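Local coordinates for protein Ta0487 (Thermoplasma acidophilum, PDB 3KBQ), which is a CinA-family protein of unknown function whose crystallised part is a probable molybdopterin-binding domain, at the interface of chains A and B. Residues are numbered along the deposited sequence; one frame, centred on the assembly and turned at random. Chains: chain A/B, Protein Ta0487.

Contact 1: the interface of chains A and B. Residues chain A 44-46, 51, 54; chain B 40-41, 43.
Two arginines of one strand, B:Arg40 and B:Arg41, close on the carboxylate of A:Glu51 from opposite faces of its plane. Each uses its NE and its NH2, side-on, one nitrogen to each carboxylate oxygen. B:Arg41 NE gives OE1 of A:Glu51 a nearly straight bond of 2.8 Å, while its NH2 meets OE2. The NE arrives on the syn side but 33° out of the carboxylate plane. B:Arg40 NH2 lies 2.9 Å from A:Glu51 OE2, and its NE makes a longer bond of 3.3 Å to A:Glu51 OE1. Glutamate suits the place because a bend at chi2 (-72°) brings its acid end out from helix 49-62 between the two guanidiniums. An alanine here would probably leave both arginine charges without their mate, B:Arg40 freest to turn since B:Arg41 still has the indole of A:Trp54.

B:Arg41 also lays its guanidinium over the indole of A:Trp54, the planes 18° apart, with NH1 3.2 Å from the centroid of the six-membered ring, a cation-pi contact that a broad aromatic provides well. A water joins A:Met46 N, A:Glu51 OE1 and B:Arg40 O, and A:Val45 pairs with B:Arg41 in an antiparallel beta bridge. With its two-fold twin, this charged clamp ties helix 49-62 of one copy to strand 38-45 of the other and probably steadies the dimer seen in the crystal.

Contact 2: the interface of chains A and B. Residues chain A 29-30, 33, 39-42; chain B 16-18.
B:Leu16 packs against A:Val39 on strand 38-45, while its neighbour B:Lys17 lies by A:Thr33 on helix 23-34, and each carries a large share of the buried surface. Followed outward, B:Leu16 starts with CB, which lies 4.0 Å from the methyl CG1 of A:Val39 and equally near the carbonyl oxygen of that residue. At CG the chain forks and the two methyls take different neighbours along the strand. B:Leu16 CD1 comes to 3.4 Å from the carbonyl oxygen, O, of A:Arg40. B:Leu16 CD2 reaches further along, to 3.5 Å from the backbone N of A:Gly42, and also touches the backbone of A:Arg41. Leucine fits because its forked tip can spread over several peptide groups of the strand, and glycine at A:Gly42 adds no side chain beside that tip.

A:Val39 answers with a beta-branched side chain, a type at home in a strand. A:Val39 CG1, anti to the backbone N (chi1 172°), faces the B:Leu16 main chain and lies 3.4 Å from the carbonyl oxygen, B:Leu16 O. That B:Leu16 O also sits 3.3 Å from A:Gly29 CA, a close approach of main chains made possible where the helix residue has no side chain.

The aliphatic stem of B:Lys17 runs past A:Thr33, with B:Lys17 CG 3.5 Å from the hydroxyl oxygen A:Thr33 OG1. A:Thr33 OG1 bonds back to the carbonyl oxygen A:Gly29 O at 2.8 Å, donating from above the carbonyl plane, which would hold the rotation of A:Thr33, and the same hydroxyl oxygen rests against the lysine stem. Threonine suits this place since its hydroxyl can be satisfied within its own helix. Of the A:Asn30 side chain, CB lies near the carbonyl oxygen of B:Lys17.

The patch sets the end of helix 13-16 and the following turn across strand 38-45 and helix 23-34 of the partner, adding mainly van der Waals contact, made by a leucine and the aliphatic stem of a lysine, to an interface through which the protein may dimerise.

Contact 1: the interface of chains A and B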
loop_
_atom_site.group_PDB
_atom_site.type_symbol
_atom_site.label_atom_id
_atom_site.label_comp_id
_atom_site.label_asym_id
_atom_site.label_seq_id
_atom_site.Cartn_x
_atom_site.Cartn_y
_atom_site.Cartn_z
ATOM N N VAL A 44 1.558 3.118 0.675
ATOM C CA VAL A 44 2.907 3.256 0.240
ATOM C C VAL A 44 2.980 4.674 -0.353
ATOM O O VAL A 44 2.172 5.004 -1.198
ATOM C CB VAL A 44 3.327 2.184 -0.823
ATOM C CG1 VAL A 44 4.779 2.386 -1.162
ATOM C CG2 VAL A 44 3.202 0.794 -0.270
ATOM N N VAL A 45 3.903 5.509 0.119
ATOM C CA VAL A 45 3.970 6.890 -0.367
ATOM C C VAL A 45 5.366 7.284 -0.739
ATOM O O VAL A 45 6.360 6.618 -0.348
ATOM C CB VAL A 45 3.394 7.966 0.673
ATOM C CG1 VAL A 45 1.872 7.835 0.762
ATOM C CG2 VAL A 45 4.086 7.829 2.064
ATOM N N MET A 46 5.442 8.350 -1.524
ATOM C CA MET A 46 6.707 8.954 -1.919
ATOM C C MET A 46 7.376 9.626 -0.742
ATOM O O MET A 46 6.733 9.930 0.288
ATOM C CB MET A 46 6.466 10.000 -3.015
ATOM C CG MET A 46 6.104 9.340 -4.413
ATOM S SD MET A 46 5.722 10.524 -5.771
ATOM C CE MET A 46 4.857 11.755 -4.959
ATOM N N GLU A 51 2.655 14.132 1.163
ATOM C CA GLU A 51 2.161 12.753 0.988
ATOM C C GLU A 51 2.262 11.933 2.290
ATOM O O GLU A 51 1.338 11.222 2.646
ATOM C CB GLU A 51 2.908 12.038 -0.129
ATOM C CG GLU A 51 2.725 12.690 -1.519
ATOM C CD GLU A 51 1.300 12.446 -2.076
ATOM O OE1 GLU A 51 1.025 11.319 -2.507
ATOM O OE2 GLU A 51 0.461 13.383 -2.102
ATOM N N TRP A 54 -0.319 13.042 4.781
ATOM C CA TRP A 54 -1.630 12.537 4.444
ATOM C C TRP A 54 -1.814 11.071 4.915
ATOM O O TRP A 54 -2.863 10.730 5.489
ATOM C CB TRP A 54 -1.911 12.655 2.940
ATOM C CG TRP A 54 -3.054 11.742 2.544
ATOM C CD1 TRP A 54 -4.381 12.024 2.638
ATOM C CD2 TRP A 54 -2.956 10.405 2.054
ATOM N NE1 TRP A 54 -5.120 10.935 2.250
ATOM C CE2 TRP A 54 -4.274 9.936 1.859
ATOM C CE3 TRP A 54 -1.875 9.550 1.758
ATOM C CZ2 TRP A 54 -4.555 8.640 1.425
ATOM C CZ3 TRP A 54 -2.139 8.263 1.318
ATOM C CH2 TRP A 54 -3.483 7.817 1.136
ATOM N N ARG B 40 2.516 7.197 -7.972
ATOM C CA ARG B 40 2.372 8.196 -6.917
ATOM C C ARG B 40 2.087 7.590 -5.536
ATOM O O ARG B 40 2.725 8.003 -4.542
ATOM C CB ARG B 40 1.313 9.212 -7.300
ATOM C CG ARG B 40 1.283 10.292 -6.260
ATOM C CD ARG B 40 0.531 11.490 -6.676
ATOM N NE ARG B 40 0.156 12.294 -5.504
ATOM C CZ ARG B 40 -0.649 13.350 -5.592
ATOM N NH1 ARG B 40 -1.175 13.699 -6.794
ATOM N NH2 ARG B 40 -0.939 14.044 -4.505
ATOM N N ARG B 41 1.106 6.675 -5.449
ATOM C CA ARG B 41 0.728 6.055 -4.168
ATOM C C ARG B 41 0.425 4.606 -4.417
ATOM O O ARG B 41 -0.066 4.252 -5.521
ATOM C CB ARG B 41 -0.526 6.709 -3.566
ATOM C CG ARG B 41 -0.303 8.147 -3.096
ATOM C CD ARG B 41 -1.551 8.651 -2.429
ATOM N NE ARG B 41 -1.385 10.048 -2.098
ATOM C CZ ARG B 41 -2.364 10.812 -1.619
ATOM N NH1 ARG B 41 -3.565 10.275 -1.381
ATOM N NH2 ARG B 41 -2.129 12.097 -1.354
ATOM N N PHE B 43 -1.658 1.301 -2.434
ATOM C CA PHE B 43 -2.654 1.033 -1.395
ATOM C C PHE B 43 -2.740 -0.473 -1.238
ATOM O O PHE B 43 -2.723 -1.213 -2.236
ATOM C CB PHE B 43 -4.035 1.530 -1.836
ATOM C CG PHE B 43 -4.075 2.973 -2.185
ATOM C CD1 PHE B 43 -4.441 3.896 -1.239
ATOM C CD2 PHE B 43 -3.744 3.401 -3.498
ATOM C CE1 PHE B 43 -4.486 5.282 -1.573
ATOM C CE2 PHE B 43 -3.784 4.716 -3.846
ATOM C CZ PHE B 43 -4.159 5.692 -2.873
HETATM O O HOH W 1 2.990 9.483 -2.375
#

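Contact 2: the interface of chains A and B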
loop_
_atom_site.group_PDB
_atom_site.type_symbol
_atom_site.label_atom_id
_atom_site.label_comp_id
_atom_site.label_asym_id
_atom_site.label_seq_id
_atom_site.Cartn_x
_atom_site.Cartn_y
_atom_site.Cartn_z
ATOM N N GLY A 29 3.497 -6.434 8.996
ATOM C CA GLY A 29 2.187 -7.054 9.063
ATOM C C GLY A 29 2.137 -8.352 9.858
ATOM O O GLY A 29 1.231 -8.528 10.677
ATOM N N ASN A 30 3.089 -9.255 9.597
ATOM C CA ASN A 30 3.192 -10.550 10.314
ATOM C C ASN A 30 3.464 -10.314 11.819
ATOM O O ASN A 30 2.797 -10.879 12.672
ATOM C CB ASN A 30 4.266 -11.463 9.675
ATOM C CG ASN A 30 4.406 -12.799 10.402
ATOM O OD1 ASN A 30 3.463 -13.550 10.514
ATOM N ND2 ASN A 30 5.594 -13.070 10.926
ATOM N N THR A 33 0.162 -8.888 13.317
ATOM C CA THR A 33 -0.853 -9.957 13.304
ATOM C C THR A 33 -0.551 -10.966 14.432
ATOM O O THR A 33 -1.425 -11.308 15.244
ATOM C CB THR A 33 -0.948 -10.668 11.903
ATOM O OG1 THR A 33 -1.331 -9.720 10.869
ATOM C CG2 THR A 33 -1.958 -11.788 11.946
ATOM N N VAL A 39 -4.445 -5.945 10.929
ATOM C CA VAL A 39 -3.717 -5.008 10.115
ATOM C C VAL A 39 -4.757 -4.512 9.098
ATOM O O VAL A 39 -5.238 -5.270 8.269
ATOM C CB VAL A 39 -2.452 -5.615 9.474
ATOM C CG1 VAL A 39 -1.814 -4.644 8.464
ATOM C CG2 VAL A 39 -1.414 -5.979 10.580
ATOM N N ARG A 40 -5.147 -3.245 9.187
ATOM C CA ARG A 40 -6.310 -2.804 8.403
ATOM C C ARG A 40 -5.916 -2.392 6.993
ATOM O O ARG A 40 -6.581 -2.763 6.038
ATOM C CB ARG A 40 -7.020 -1.679 9.108
ATOM C CG ARG A 40 -8.127 -1.028 8.271
ATOM C CD ARG A 40 -9.246 -0.642 9.185
ATOM N NE ARG A 40 -10.278 0.157 8.525
ATOM C CZ ARG A 40 -11.078 0.963 9.206
ATOM N NH1 ARG A 40 -10.898 1.066 10.528
ATOM N NH2 ARG A 40 -12.034 1.670 8.583
ATOM N N ARG A 41 -4.847 -1.610 6.871
ATOM C CA ARG A 41 -4.491 -0.950 5.613
ATOM C C ARG A 41 -3.000 -0.829 5.433
ATOM O O ARG A 41 -2.236 -0.751 6.424
ATOM C CB ARG A 41 -5.045 0.493 5.552
ATOM C CG ARG A 41 -6.479 0.521 5.227
ATOM C CD ARG A 41 -6.989 1.985 5.055
ATOM N NE ARG A 41 -8.446 1.978 5.067
ATOM C CZ ARG A 41 -9.199 3.061 4.985
ATOM N NH1 ARG A 41 -8.614 4.260 4.893
ATOM N NH2 ARG A 41 -10.533 2.942 5.027
ATOM N N GLY A 42 -2.576 -0.757 4.181
ATOM C CA GLY A 42 -1.152 -0.510 3.914
ATOM C C GLY A 42 -1.122 0.670 2.962
ATOM O O GLY A 42 -1.878 0.685 1.981
ATOM N N LEU B 16 -1.676 -7.977 3.666
ATOM C CA LEU B 16 -1.656 -7.095 4.882
ATOM C C LEU B 16 -1.058 -7.826 6.053
ATOM O O LEU B 16 -0.285 -7.263 6.855
ATOM C CB LEU B 16 -3.064 -6.686 5.272
ATOM C CG LEU B 16 -3.586 -5.622 4.318
ATOM C CD1 LEU B 16 -5.062 -5.434 4.537
ATOM C CD2 LEU B 16 -2.834 -4.266 4.508
ATOM N N LYS B 17 -1.443 -9.094 6.180
ATOM C CA LYS B 17 -0.950 -9.885 7.280
ATOM C C LYS B 17 0.488 -10.351 7.105
ATOM O O LYS B 17 1.017 -10.985 7.990
ATOM C CB LYS B 17 -1.829 -11.109 7.514
ATOM C CG LYS B 17 -3.191 -10.795 8.093
ATOM C CD LYS B 17 -4.093 -12.061 8.121
ATOM C CE LYS B 17 -3.973 -12.789 6.773
ATOM N NZ LYS B 17 -5.149 -13.659 6.361
ATOM N N GLY B 18 1.109 -10.062 5.970
ATOM C CA GLY B 18 2.504 -10.471 5.757
ATOM C C GLY B 18 2.647 -11.980 5.596
ATOM O O GLY B 18 3.722 -12.551 5.801
#

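The centres of contact 1 and contact 2 lie about 17 Å apart along the same two-fold symmetric interface. Strand 38-45 serves both: its arginines act from chain B in contact 1, while the same stretch of chain A receives a leucine in contact 2. Because the symmetry repeats each patch with the chains exchanged, every copy of the strand takes part in both kinds of contact. Contact 1 supplies charge pairing and a cation-pi stack, contact 2 mostly close van der Waals fit. Together they could fix how the two subunits are turned against each other, though the structure alone does not show that the dimer exists in solution.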